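Local atomic coordinates of SufC protein (Thermus thermophilus, PDB entry 2D2E), a protein that binds and hydrolyses ATP as a cytoplasmic ABC-type ATPase of the Suf system, which probably serves iron-sulfur cluster assembly. Residues G41-G46 / V166-D171. Sequence-based numbering, arbitrary orientation.
Sequences GKSTLG and VLDETD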
ATOM      1  N   GLY A  41      12.334   2.669  -9.820  1.00 14.86           N
ATOM      2  CA  GLY A  41      12.239   1.589  -8.858  1.00 17.13           C
ATOM      3  C   GLY A  41      11.145   1.565  -7.810  1.00 15.11           C
ATOM      4  O   GLY A  41      10.842   0.508  -7.265  1.00 14.30           O
ATOM      5  N   LYS A  42      10.527   2.710  -7.542  0.50 12.19           N
ATOM      6  CA  LYS A  42       9.502   2.764  -6.500  0.50 10.00           C
ATOM      7  C   LYS A  42       8.343   1.795  -6.701  0.50 12.02           C
ATOM      8  O   LYS A  42       7.931   1.101  -5.763  1.00 13.93           O
ATOM      9  CB  LYS A  42       8.968   4.201  -6.353  0.50 11.36           C
ATOM     10  CG  LYS A  42       8.245   4.748  -7.589  0.50 11.82           C
ATOM     11  CD  LYS A  42       7.683   6.155  -7.345  0.50 16.10           C
ATOM     12  CE  LYS A  42       7.209   6.813  -8.653  0.50 17.02           C
ATOM     13  NZ  LYS A  42       6.191   5.991  -9.403  0.50 13.09           N
ATOM     14  N   SER A  43       7.813   1.732  -7.916  1.00 11.72           N
ATOM     15  CA  SER A  43       6.691   0.853  -8.178  1.00 10.67           C
ATOM     16  C   SER A  43       7.126  -0.599  -8.297  1.00 11.75           C
ATOM     17  O   SER A  43       6.351  -1.485  -7.946  1.00 13.84           O
ATOM     18  CB  SER A  43       5.913   1.309  -9.409  1.00 13.47           C
ATOM     19  OG  SER A  43       5.227   2.526  -9.141  1.00 16.43           O
ATOM     20  N   THR A  44       8.359  -0.821  -8.754  1.00 10.53           N
ATOM     21  CA  THR A  44       8.885  -2.173  -8.834  1.00 12.91           C
ATOM     22  C   THR A  44       9.016  -2.706  -7.398  1.00 16.03           C
ATOM     23  O   THR A  44       8.712  -3.882  -7.128  1.00 13.17           O
ATOM     24  CB  THR A  44      10.243  -2.187  -9.540  1.00 16.98           C
ATOM     25  OG1 THR A  44      10.031  -1.965 -10.945  1.00 17.63           O
ATOM     26  CG2 THR A  44      10.963  -3.532  -9.340  1.00 19.65           C
ATOM     27  N   LEU A  45       9.441  -1.839  -6.475  1.00 12.99           N
ATOM     28  CA  LEU A  45       9.555  -2.259  -5.075  1.00 10.61           C
ATOM     29  C   LEU A  45       8.186  -2.701  -4.551  1.00 10.37           C
ATOM     30  O   LEU A  45       8.067  -3.720  -3.856  1.00 12.00           O
ATOM     31  CB  LEU A  45      10.101  -1.124  -4.194  1.00 11.76           C
ATOM     32  CG  LEU A  45      10.138  -1.464  -2.690  1.00 10.46           C
ATOM     33  CD1 LEU A  45      11.115  -2.607  -2.424  1.00 13.34           C
ATOM     34  CD2 LEU A  45      10.581  -0.239  -1.891  1.00 11.99           C
ATOM     35  N   GLY A  46       7.142  -1.948  -4.891  1.00 12.96           N
ATOM     36  CA  GLY A  46       5.815  -2.320  -4.448  1.00 12.23           C
ATOM     37  C   GLY A  46       5.394  -3.682  -4.981  1.00 15.37           C
ATOM     38  O   GLY A  46       4.769  -4.440  -4.270  1.00 14.51           O
ATOM     39  N   VAL A 166       1.132  -1.347   1.821  1.00  9.51           N
ATOM     40  CA  VAL A 166       1.976  -0.649   0.838  1.00  9.73           C
ATOM     41  C   VAL A 166       0.972  -0.250  -0.225  1.00 11.16           C
ATOM     42  O   VAL A 166       0.360  -1.129  -0.858  1.00 13.79           O
ATOM     43  CB  VAL A 166       3.039  -1.600   0.243  1.00  7.86           C
ATOM     44  CG1 VAL A 166       3.868  -0.865  -0.841  1.00 14.32           C
ATOM     45  CG2 VAL A 166       3.961  -2.092   1.337  1.00 12.36           C
ATOM     46  N   LEU A 167       0.766   1.055  -0.384  1.00  9.53           N
ATOM     47  CA  LEU A 167      -0.228   1.575  -1.329  1.00 12.79           C
ATOM     48  C   LEU A 167       0.397   2.399  -2.418  1.00  9.69           C
ATOM     49  O   LEU A 167       0.875   3.509  -2.166  1.00 12.75           O
ATOM     50  CB  LEU A 167      -1.231   2.434  -0.573  1.00 11.89           C
ATOM     51  CG  LEU A 167      -1.826   1.646   0.594  1.00 14.13           C
ATOM     52  CD1 LEU A 167      -2.746   2.566   1.376  1.00 17.35           C
ATOM     53  CD2 LEU A 167      -2.573   0.422   0.079  1.00 21.53           C
ATOM     54  N   ASP A 168       0.377   1.873  -3.638  1.00  8.83           N
ATOM     55  CA  ASP A 168       1.001   2.615  -4.738  1.00 11.33           C
ATOM     56  C   ASP A 168      -0.100   3.416  -5.447  1.00  7.74           C
ATOM     57  O   ASP A 168      -0.991   2.832  -6.084  1.00 11.12           O
ATOM     58  CB  ASP A 168       1.700   1.633  -5.679  1.00 12.82           C
ATOM     59  CG  ASP A 168       2.531   2.336  -6.756  1.00 17.61           C
ATOM     60  OD1 ASP A 168       3.402   1.680  -7.371  1.00 15.98           O
ATOM     61  OD2 ASP A 168       2.301   3.539  -6.993  1.00 12.95           O
ATOM     62  N   GLU A 169      -0.037   4.748  -5.303  1.00  8.35           N
ATOM     63  CA  GLU A 169      -1.045   5.625  -5.864  1.00  9.73           C
ATOM     64  C   GLU A 169      -0.554   6.371  -7.084  1.00  7.64           C
ATOM     65  O   GLU A 169      -1.145   7.383  -7.474  1.00 10.74           O
ATOM     66  CB  GLU A 169      -1.541   6.614  -4.802  1.00  9.79           C
ATOM     67  CG  GLU A 169      -2.000   5.902  -3.494  1.00 10.21           C
ATOM     68  CD  GLU A 169      -2.969   4.758  -3.773  1.00 12.57           C
ATOM     69  OE1 GLU A 169      -2.834   3.678  -3.172  1.00 14.20           O
ATOM     70  OE2 GLU A 169      -3.877   4.930  -4.610  1.00 13.60           O
ATOM     71  N   THR A 170       0.535   5.875  -7.674  1.00  9.51           N
ATOM     72  CA  THR A 170       1.059   6.498  -8.888  1.00 11.47           C
ATOM     73  C   THR A 170      -0.014   6.449  -9.962  1.00 11.56           C
ATOM     74  O   THR A 170      -0.161   7.394 -10.728  1.00 10.78           O
ATOM     75  CB  THR A 170       2.289   5.749  -9.412  1.00 10.36           C
ATOM     76  OG1 THR A 170       3.308   5.747  -8.394  1.00 17.01           O
ATOM     77  CG2 THR A 170       2.844   6.417 -10.670  1.00 18.33           C
ATOM     78  N   ASP A 171      -0.771   5.359 -10.019  1.00 12.13           N
ATOM     79  CA  ASP A 171      -1.784   5.247 -11.065  1.00 11.41           C
ATOM     80  C   ASP A 171      -2.965   6.209 -10.916  1.00 11.83           C
ATOM     81  O   ASP A 171      -3.778   6.341 -11.836  1.00 13.38           O
ATOM     82  CB  ASP A 171      -2.245   3.785 -11.173  1.00 13.55           C
ATOM     83  CG  ASP A 171      -3.010   3.310  -9.945  1.00 17.43           C
ATOM     84  OD1 ASP A 171      -2.911   3.933  -8.869  1.00 16.03           O
ATOM     85  OD2 ASP A 171      -3.709   2.283 -10.069  1.00 26.12           O
TER
HETATM   86  O   HOH W   1       3.825  -0.930  -7.021  1.00 18.25           O
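The carboxylate of Asp-168 takes Ser-43 OG, a water and Thr-170 OG1 at its edge, close to its plane; Thr-170 N lies somewhat off it. Ser-43 OG donates to the syn lone pair of Asp-168 OD1 at 2.7 Å. The water donates to Asp-168 OD1 and to the backbone O of Ser-43, each at 2.7 Å, bridging the segments. The side chain of Asp-168 also packs on Ile-199. CG of Asp-168 is anti to the backbone N (chi1 -173°), and its CB points toward segment 41-46. The other oxygen is gripped twice. Thr-170 N donates to Asp-168 OD2 at 3.0 Å, making an Asx turn. Thr-170 OG1 donates to the syn lone pair of Asp-168 OD2 at 2.8 Å. In one of two conformers, hence less certainly, Lys-42 NZ donates to Thr-170 OG1 at 3.1 Å, tip to tip. Lys-42 NZ also bonds Asn-38 OD1. An alanine at Asp-168 would probably leave Ser-43 OG without this acceptor, cut the water bridge and deprive Thr-170 N and OG1 of their shared oxygen. Lys-42 and Ser-43 are ADP and magnesium ligands of this protein; neither ligand is bound here. Strand 164-168 ends at Asp-168 and Glu-169 follows, consistent with a Walker B motif. Its carboxylate is thus tied to the P-loop serine without nucleotide, probably positioning that serine for magnesium, as in other P-loop ATPases.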